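Local coordinates for protein Mypaa.01249.c (Mycobacterium paratuberculosis, PDB 3RD5) that is of uncharacterised function but, as a short-chain dehydrogenase/reductase family member, probably acts as an oxidoreductase, at residues P197-T202 / A228-R233. Sequence-based numbering, arbitrary orientation.
Sequences PGYSHT and ADFGAR
Pro-197 presses so closely on helix 226-240 that its CB stands 3.5 Å from CA of Gly-231, tighter than an ordinary van der Waals contact. Gly-231, with no side chain, lets the proline ring come right up to the helix backbone. Beside this close approach, the Pro-197 carbonyl oxygen lies 3.7 Å from CD2 of Phe-230, a contact without a hydrogen bond.

The same atom also meets Tyr-199, whose CE2 lies 3.8 Å from Phe-230 CD2, approaching obliquely. The ring planes are near parallel, at 24° to each other, yet their centroids are 5.8 Å apart; the rings are slid past one another and barely overlap. From a CB already directed at the loop, CG of Phe-230 lies anti to the backbone N (chi1 -174°), which carries the ring out to Pro-197 O and Tyr-199. At the far end of the tyrosine, OH hydrogen-bonds to Asp-227 OD1, tying the ring to the same helix by a polar link as well.

Between Pro-197 and Tyr-199, the backbone turns through Gly-198 with Phe-230 close by. Within the loop, Thr-202 OG1 donates to Tyr-199 O at 2.8 Å, the hydroxyl oxygen lying 27° off the carbonyl plane. Ser-200 OG and His-201 ND1 are hydrogen-bonded at 2.8 Å, with OG in the plane of the imidazole.

Pro-197 and Gly-198 are the PG pair that follows strand 191-195 in the Rossmann-type fold of short-chain dehydrogenases/reductases, here packed on helix 226-240.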
ATOM      1  N   PRO A 197       0.148  10.505  -0.165  1.00 11.98           N
ATOM      2  CA  PRO A 197       1.289  11.386  -0.469  1.00 12.52           C
ATOM      3  C   PRO A 197       0.902  12.823  -0.723  1.00 14.15           C
ATOM      4  O   PRO A 197       1.801  13.629  -1.043  1.00 15.92           O
ATOM      5  CB  PRO A 197       1.868  10.758  -1.741  1.00 12.81           C
ATOM      6  CG  PRO A 197       0.675  10.138  -2.391  1.00 13.35           C
ATOM      7  CD  PRO A 197      -0.078   9.525  -1.253  1.00 12.07           C
ATOM      8  N   GLY A 198      -0.371  13.187  -0.607  1.00 13.17           N
ATOM      9  CA  GLY A 198      -0.787  14.539  -0.984  1.00 14.11           C
ATOM     10  C   GLY A 198      -0.993  14.699  -2.474  1.00 13.65           C
ATOM     11  O   GLY A 198      -1.464  13.804  -3.163  1.00 14.73           O
ATOM     12  N   TYR A 199      -0.603  15.863  -2.983  1.00 15.17           N
ATOM     13  CA  TYR A 199      -0.974  16.304  -4.321  1.00 16.33           C
ATOM     14  C   TYR A 199      -0.543  15.396  -5.467  1.00 16.92           C
ATOM     15  O   TYR A 199      -1.183  15.371  -6.524  1.00 17.53           O
ATOM     16  CB  TYR A 199      -0.438  17.740  -4.584  1.00 17.21           C
ATOM     17  CG  TYR A 199       1.080  17.829  -4.571  1.00 17.31           C
ATOM     18  CD1 TYR A 199       1.809  17.604  -5.737  1.00 20.87           C
ATOM     19  CD2 TYR A 199       1.780  18.132  -3.420  1.00 17.11           C
ATOM     20  CE1 TYR A 199       3.200  17.647  -5.730  1.00 20.07           C
ATOM     21  CE2 TYR A 199       3.188  18.164  -3.395  1.00 17.98           C
ATOM     22  CZ  TYR A 199       3.883  17.937  -4.564  1.00 19.74           C
ATOM     23  OH  TYR A 199       5.305  18.023  -4.470  1.00 21.45           O
ATOM     24  N   SER A 200       0.564  14.689  -5.314  1.00 16.62           N
ATOM     25  CA  SER A 200       1.100  13.924  -6.475  1.00 17.22           C
ATOM     26  C   SER A 200       0.173  12.881  -7.028  1.00 17.57           C
ATOM     27  O   SER A 200       0.234  12.578  -8.222  1.00 19.42           O
ATOM     28  CB  SER A 200       2.402  13.245  -6.092  1.00 17.80           C
ATOM     29  OG  SER A 200       2.256  12.352  -5.051  1.00 17.06           O
ATOM     30  N   HIS A 201      -0.672  12.326  -6.170  1.00 16.33           N
ATOM     31  CA  HIS A 201      -1.594  11.241  -6.596  1.00 16.22           C
ATOM     32  C   HIS A 201      -3.020  11.688  -6.532  1.00 17.50           C
ATOM     33  O   HIS A 201      -3.897  11.059  -5.952  1.00 19.99           O
ATOM     34  CB  HIS A 201      -1.296   9.983  -5.786  1.00 16.47           C
ATOM     35  CG  HIS A 201       0.002   9.356  -6.178  1.00 15.88           C
ATOM     36  ND1 HIS A 201       1.225   9.920  -5.889  1.00 17.63           N
ATOM     37  CD2 HIS A 201       0.270   8.233  -6.896  1.00 19.82           C
ATOM     38  CE1 HIS A 201       2.188   9.139  -6.346  1.00 20.01           C
ATOM     39  NE2 HIS A 201       1.638   8.100  -6.952  1.00 20.82           N
ATOM     40  N   THR A 202      -3.283  12.766  -7.245  1.00 17.61           N
ATOM     41  CA  THR A 202      -4.592  13.383  -7.285  1.00 18.83           C
ATOM     42  C   THR A 202      -4.813  13.885  -8.716  1.00 19.48           C
ATOM     43  O   THR A 202      -3.881  13.956  -9.517  1.00 20.93           O
ATOM     44  CB  THR A 202      -4.743  14.578  -6.326  1.00 18.87           C
ATOM     45  OG1 THR A 202      -3.943  15.668  -6.806  1.00 20.61           O
ATOM     46  CG2 THR A 202      -4.357  14.194  -4.917  1.00 19.93           C
ATOM     47  N   ALA A 228       8.489  13.372  -5.050  1.00 22.08           N
ATOM     48  CA  ALA A 228       8.706  12.074  -4.466  1.00 20.26           C
ATOM     49  C   ALA A 228       9.123  12.213  -3.008  1.00 18.89           C
ATOM     50  O   ALA A 228       8.661  11.418  -2.181  1.00 18.52           O
ATOM     51  CB  ALA A 228       9.757  11.291  -5.275  1.00 21.79           C
ATOM     52  N   ASP A 229      10.002  13.148  -2.665  1.00 18.24           N
ATOM     53  CA  ASP A 229      10.355  13.334  -1.256  1.00 17.32           C
ATOM     54  C   ASP A 229       9.146  13.670  -0.389  1.00 15.96           C
ATOM     55  O   ASP A 229       8.969  13.127   0.722  1.00 15.48           O
ATOM     56  CB  ASP A 229      11.423  14.417  -1.016  1.00 18.69           C
ATOM     57  CG  ASP A 229      12.806  14.076  -1.527  1.00 24.02           C
ATOM     58  OD1 ASP A 229      13.299  12.956  -1.341  1.00 24.77           O
ATOM     59  OD2 ASP A 229      13.460  15.036  -2.022  1.00 31.83           O
ATOM     60  N   PHE A 230       8.312  14.596  -0.845  1.00 15.56           N
ATOM     61  CA  PHE A 230       7.155  15.016  -0.077  1.00 14.85           C
ATOM     62  C   PHE A 230       6.167  13.857   0.128  1.00 14.09           C
ATOM     63  O   PHE A 230       5.654  13.610   1.238  1.00 14.23           O
ATOM     64  CB  PHE A 230       6.447  16.210  -0.739  1.00 15.38           C
ATOM     65  CG  PHE A 230       5.326  16.759   0.090  1.00 16.31           C
ATOM     66  CD1 PHE A 230       5.584  17.573   1.190  1.00 17.08           C
ATOM     67  CD2 PHE A 230       4.013  16.403  -0.149  1.00 16.86           C
ATOM     68  CE1 PHE A 230       4.531  18.054   1.965  1.00 18.98           C
ATOM     69  CE2 PHE A 230       2.983  16.867   0.647  1.00 17.55           C
ATOM     70  CZ  PHE A 230       3.231  17.656   1.693  1.00 17.62           C
ATOM     71  N   GLY A 231       5.908  13.103  -0.930  1.00 14.13           N
ATOM     72  CA  GLY A 231       5.006  11.989  -0.805  1.00 13.24           C
ATOM     73  C   GLY A 231       5.537  10.885   0.087  1.00 13.61           C
ATOM     74  O   GLY A 231       4.816  10.305   0.920  1.00 13.36           O
ATOM     75  N   ALA A 232       6.828  10.575  -0.073  1.00 13.12           N
ATOM     76  CA  ALA A 232       7.444   9.486   0.691  1.00 13.33           C
ATOM     77  C   ALA A 232       7.453   9.802   2.165  1.00 13.02           C
ATOM     78  O   ALA A 232       7.394   8.892   3.008  1.00 13.15           O
ATOM     79  CB  ALA A 232       8.882   9.200   0.185  1.00 15.01           C
ATOM     80  N   ARG A 233       7.577  11.084   2.505  1.00 13.72           N
ATOM     81  CA  ARG A 233       7.577  11.513   3.900  1.00 13.18           C
ATOM     82  C   ARG A 233       6.405  10.937   4.681  1.00 12.33           C
ATOM     83  O   ARG A 233       6.513  10.533   5.829  1.00 13.19           O
ATOM     84  CB  ARG A 233       7.557  13.031   3.965  1.00 13.76           C
ATOM     85  CG  ARG A 233       7.564  13.639   5.368  1.00 14.80           C
ATOM     86  CD  ARG A 233       7.304  15.148   5.344  1.00 15.28           C
ATOM     87  NE  ARG A 233       8.356  15.843   4.640  1.00 16.44           N
ATOM     88  CZ  ARG A 233       8.267  17.118   4.276  1.00 20.34           C
ATOM     89  NH1 ARG A 233       7.155  17.788   4.498  1.00 20.97           N
ATOM     90  NH2 ARG A 233       9.280  17.690   3.631  1.00 23.69           N
TER